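Local coordinates for CELL WALL surface anchor family protein (Streptococcus pneumoniae, PDB 2WW8), which serves as the adhesin of the pneumococcal pilus, probably attaching the bacterium to host cells, at residues A[731-743]-A[819-831]. Sequence-based numbering, arbitrary orientation.
Sequences KEKKLGDIEFIKV and VAFQIVNGEVRDV
Ile738 is wedged between Val828 and Val831 of strand 827-831 on one branch and Phe821 on the other. With CG1 anti to the backbone N (chi1 -176°), its CD1 is carried across Val828 and presses on CG1 of that valine at 3.4 Å, a tight carbon contact, while also meeting Val831 CG2 tip to tip at 4.0 Å. The other branch, CG2, sits 3.8 Å from Phe821 CZ, approaching that ring obliquely as the two side chains run past one another in antiparallel fashion. Further along the strand, Phe740 CZ comes to 4.1 Å from Phe821 CE1, which comes in at the rim of the Phe740 ring, close to its plane; Phe740 CE2 packs on Val819 CG2 at 3.9 Å. The Tyr799 ring meets that of Phe821 with the planes almost parallel, and Leu801 and Ile852 also touch Phe740. No hydrogen bond joins the two segments: strand 736-743 and the hairpin belong to different sheets, packed through side chains as in the beta sandwich of a prealbumin-like (CNA_B) domain. In the same strand, Lys742 is linked covalently through NZ to Asn854 CG, an intramolecular isopeptide bond within this pilin domain. At the start of strand 736-743, the backbones close in at two glycines. Gly736 CA rests 3.8 Å from Ile823 CG2 and makes a bent CA-H...O contact with Gly826 O in the type I' turn from Val824 to Glu827, while Lys734 CD lies against Gly826 CA. The kinked Lys734 chain folds its methylenes over this turn, CD lying 3.1 Å from Asn825 O. Asp796 receives the N-H groups of Asn825 and Gly826 through its two carboxylate oxygens.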
# COMPACT_ATOMS: atom_id res chain seq x y z
N LYS A 731 0.44 -24.25 52.54
CA LYS A 731 1.26 -24.82 53.61
C LYS A 731 0.40 -25.10 54.86
O LYS A 731 -0.59 -24.38 55.10
CB LYS A 731 2.44 -23.87 53.85
CG LYS A 731 3.59 -24.01 52.86
CD LYS A 731 4.91 -24.45 53.54
CE LYS A 731 5.21 -25.96 53.55
NZ LYS A 731 5.17 -26.72 52.25
N GLU A 732 0.74 -26.14 55.63
CA GLU A 732 0.04 -26.42 56.91
C GLU A 732 0.80 -25.82 58.09
O GLU A 732 1.99 -26.10 58.29
CB GLU A 732 -0.17 -27.93 57.21
CG GLU A 732 -0.48 -28.86 56.03
CD GLU A 732 -1.95 -28.91 55.62
OE1 GLU A 732 -2.81 -29.20 56.49
OE2 GLU A 732 -2.26 -28.68 54.42
N LYS A 733 0.13 -24.98 58.87
CA LYS A 733 0.67 -24.53 60.15
C LYS A 733 1.23 -25.73 60.92
O LYS A 733 0.57 -26.76 61.05
CB LYS A 733 -0.41 -23.84 60.97
CG LYS A 733 0.09 -22.79 61.94
CD LYS A 733 -0.06 -21.39 61.36
CE LYS A 733 -0.28 -20.39 62.48
NZ LYS A 733 -0.90 -19.16 61.92
N LYS A 734 2.47 -25.63 61.40
CA LYS A 734 3.01 -26.69 62.26
C LYS A 734 2.60 -26.55 63.72
O LYS A 734 2.50 -25.45 64.27
CB LYS A 734 4.52 -26.93 62.10
CG LYS A 734 5.44 -25.73 62.31
CD LYS A 734 6.26 -25.86 63.58
CE LYS A 734 7.42 -26.84 63.46
NZ LYS A 734 6.90 -28.18 63.08
N LEU A 735 2.34 -27.70 64.32
CA LEU A 735 1.97 -27.70 65.73
C LEU A 735 3.05 -28.34 66.61
O LEU A 735 3.84 -29.18 66.18
CB LEU A 735 0.57 -28.30 65.93
CG LEU A 735 -0.58 -27.58 65.19
CD1 LEU A 735 -1.79 -28.49 65.09
CD2 LEU A 735 -0.95 -26.19 65.76
N GLY A 736 3.08 -27.93 67.88
CA GLY A 736 4.08 -28.45 68.80
C GLY A 736 3.85 -29.87 69.29
O GLY A 736 2.72 -30.38 69.36
N ASP A 737 4.98 -30.48 69.65
CA ASP A 737 5.03 -31.75 70.36
C ASP A 737 6.22 -31.86 71.33
O ASP A 737 7.28 -31.27 71.12
CB ASP A 737 5.01 -32.91 69.36
CG ASP A 737 6.31 -33.02 68.59
OD1 ASP A 737 6.68 -32.09 67.83
OD2 ASP A 737 6.97 -34.07 68.75
N ILE A 738 6.02 -32.63 72.41
CA ILE A 738 6.99 -32.74 73.49
C ILE A 738 6.61 -34.00 74.29
O ILE A 738 5.43 -34.31 74.47
CB ILE A 738 7.07 -31.45 74.37
CG1 ILE A 738 8.18 -31.60 75.42
CG2 ILE A 738 5.71 -31.10 75.02
CD1 ILE A 738 8.74 -30.26 75.94
N GLU A 739 7.62 -34.76 74.69
CA GLU A 739 7.39 -36.01 75.41
C GLU A 739 8.30 -36.05 76.64
O GLU A 739 9.47 -35.66 76.54
CB GLU A 739 7.73 -37.18 74.50
CG GLU A 739 7.51 -38.51 75.18
CD GLU A 739 7.77 -39.62 74.22
OE1 GLU A 739 8.95 -40.02 74.07
OE2 GLU A 739 6.78 -40.05 73.58
N PHE A 740 7.76 -36.52 77.76
CA PHE A 740 8.48 -36.61 79.04
C PHE A 740 8.42 -38.09 79.44
O PHE A 740 7.46 -38.82 79.11
CB PHE A 740 7.78 -35.79 80.14
CG PHE A 740 7.66 -34.31 79.86
CD1 PHE A 740 6.58 -33.77 79.17
CD2 PHE A 740 8.60 -33.42 80.36
CE1 PHE A 740 6.46 -32.39 78.93
CE2 PHE A 740 8.48 -32.04 80.13
CZ PHE A 740 7.40 -31.51 79.43
N ILE A 741 9.46 -38.55 80.13
CA ILE A 741 9.48 -39.90 80.66
C ILE A 741 9.48 -39.76 82.18
O ILE A 741 10.40 -39.14 82.77
CB ILE A 741 10.68 -40.71 80.19
CG1 ILE A 741 10.69 -40.81 78.67
CG2 ILE A 741 10.62 -42.13 80.80
CD1 ILE A 741 11.91 -40.24 78.03
N LYS A 742 8.43 -40.30 82.80
CA LYS A 742 8.34 -40.36 84.27
C LYS A 742 9.26 -41.48 84.78
O LYS A 742 9.14 -42.63 84.33
CB LYS A 742 6.92 -40.70 84.72
CG LYS A 742 6.80 -40.61 86.28
CD LYS A 742 6.77 -39.13 86.71
CE LYS A 742 6.55 -38.93 88.21
NZ LYS A 742 7.55 -39.70 88.98
N VAL A 743 10.17 -41.17 85.70
CA VAL A 743 11.14 -42.16 86.17
C VAL A 743 11.40 -42.11 87.67
O VAL A 743 11.16 -41.10 88.34
CB VAL A 743 12.55 -42.03 85.47
CG1 VAL A 743 12.42 -42.09 83.94
CG2 VAL A 743 13.28 -40.74 85.93
N VAL A 819 6.48 -28.72 85.29
CA VAL A 819 7.24 -28.12 84.20
C VAL A 819 6.42 -27.03 83.52
O VAL A 819 5.20 -27.18 83.34
CB VAL A 819 7.58 -29.14 83.08
CG1 VAL A 819 8.56 -28.50 82.07
CG2 VAL A 819 8.18 -30.42 83.62
N ALA A 820 7.12 -25.96 83.15
CA ALA A 820 6.60 -24.90 82.29
C ALA A 820 7.33 -24.94 80.95
O ALA A 820 8.52 -25.25 80.88
CB ALA A 820 6.78 -23.52 82.91
N PHE A 821 6.59 -24.62 79.89
CA PHE A 821 7.26 -24.43 78.59
C PHE A 821 6.31 -23.63 77.70
O PHE A 821 5.16 -23.44 78.08
CB PHE A 821 7.62 -25.76 77.92
CG PHE A 821 6.44 -26.66 77.64
CD1 PHE A 821 6.06 -27.64 78.56
CD2 PHE A 821 5.69 -26.54 76.47
CE1 PHE A 821 4.96 -28.48 78.30
CE2 PHE A 821 4.61 -27.36 76.20
CZ PHE A 821 4.25 -28.34 77.10
N GLN A 822 6.82 -23.19 76.55
CA GLN A 822 6.07 -22.46 75.53
C GLN A 822 6.17 -23.15 74.18
O GLN A 822 7.20 -23.74 73.83
CB GLN A 822 6.69 -21.07 75.38
CG GLN A 822 5.99 -20.00 76.15
CD GLN A 822 6.25 -18.63 75.53
OE1 GLN A 822 5.39 -18.04 74.88
NE2 GLN A 822 7.47 -18.14 75.72
N ILE A 823 5.10 -23.07 73.40
CA ILE A 823 5.13 -23.46 71.98
C ILE A 823 5.03 -22.13 71.19
O ILE A 823 4.09 -21.34 71.38
CB ILE A 823 4.00 -24.49 71.60
CG1 ILE A 823 3.97 -25.76 72.47
CG2 ILE A 823 4.10 -24.88 70.13
CD1 ILE A 823 5.14 -26.72 72.31
N VAL A 824 6.03 -21.87 70.35
CA VAL A 824 6.08 -20.67 69.50
C VAL A 824 6.45 -21.10 68.09
O VAL A 824 7.48 -21.77 67.89
CB VAL A 824 7.08 -19.60 70.01
CG1 VAL A 824 8.46 -19.80 69.38
CG2 VAL A 824 6.61 -18.20 69.65
N ASN A 825 5.62 -20.70 67.12
CA ASN A 825 5.75 -21.13 65.73
C ASN A 825 5.87 -22.65 65.66
O ASN A 825 6.73 -23.17 64.96
CB ASN A 825 6.95 -20.45 65.09
CG ASN A 825 6.85 -18.92 65.13
OD1 ASN A 825 5.78 -18.34 64.94
ND2 ASN A 825 7.98 -18.27 65.38
N GLY A 826 5.01 -23.33 66.43
CA GLY A 826 4.99 -24.79 66.59
C GLY A 826 6.23 -25.46 67.17
O GLY A 826 6.40 -26.67 67.05
N GLU A 827 7.11 -24.68 67.79
CA GLU A 827 8.26 -25.24 68.48
C GLU A 827 8.22 -25.08 70.00
O GLU A 827 7.74 -24.09 70.54
CB GLU A 827 9.56 -24.70 67.90
CG GLU A 827 9.81 -25.15 66.47
CD GLU A 827 11.10 -24.56 65.94
OE1 GLU A 827 12.17 -24.83 66.54
OE2 GLU A 827 11.06 -23.81 64.94
N VAL A 828 8.73 -26.11 70.67
CA VAL A 828 8.92 -26.07 72.11
C VAL A 828 10.00 -25.05 72.49
O VAL A 828 11.15 -25.14 72.01
CB VAL A 828 9.29 -27.48 72.65
CG1 VAL A 828 9.44 -27.45 74.19
CG2 VAL A 828 8.30 -28.56 72.16
N ARG A 829 9.66 -24.10 73.36
CA ARG A 829 10.61 -23.11 73.89
C ARG A 829 10.57 -23.04 75.42
O ARG A 829 9.54 -23.37 76.02
CB ARG A 829 10.36 -21.70 73.34
CG ARG A 829 10.55 -21.52 71.86
CD ARG A 829 11.95 -21.76 71.30
NE ARG A 829 11.91 -21.66 69.83
CZ ARG A 829 12.95 -21.42 69.04
NH1 ARG A 829 14.16 -21.26 69.55
NH2 ARG A 829 12.77 -21.33 67.72
N ASP A 830 11.69 -22.61 76.01
CA ASP A 830 11.81 -22.26 77.44
C ASP A 830 11.27 -23.32 78.41
O ASP A 830 10.41 -23.04 79.24
CB ASP A 830 11.15 -20.91 77.72
CG ASP A 830 11.62 -19.82 76.77
OD1 ASP A 830 12.84 -19.73 76.47
OD2 ASP A 830 10.75 -19.05 76.31
N VAL A 831 11.75 -24.55 78.26
CA VAL A 831 11.28 -25.65 79.10
C VAL A 831 11.98 -25.51 80.44
O VAL A 831 13.22 -25.65 80.51
CB VAL A 831 11.61 -27.03 78.52
CG1 VAL A 831 11.10 -28.11 79.43
CG2 VAL A 831 11.06 -27.20 77.11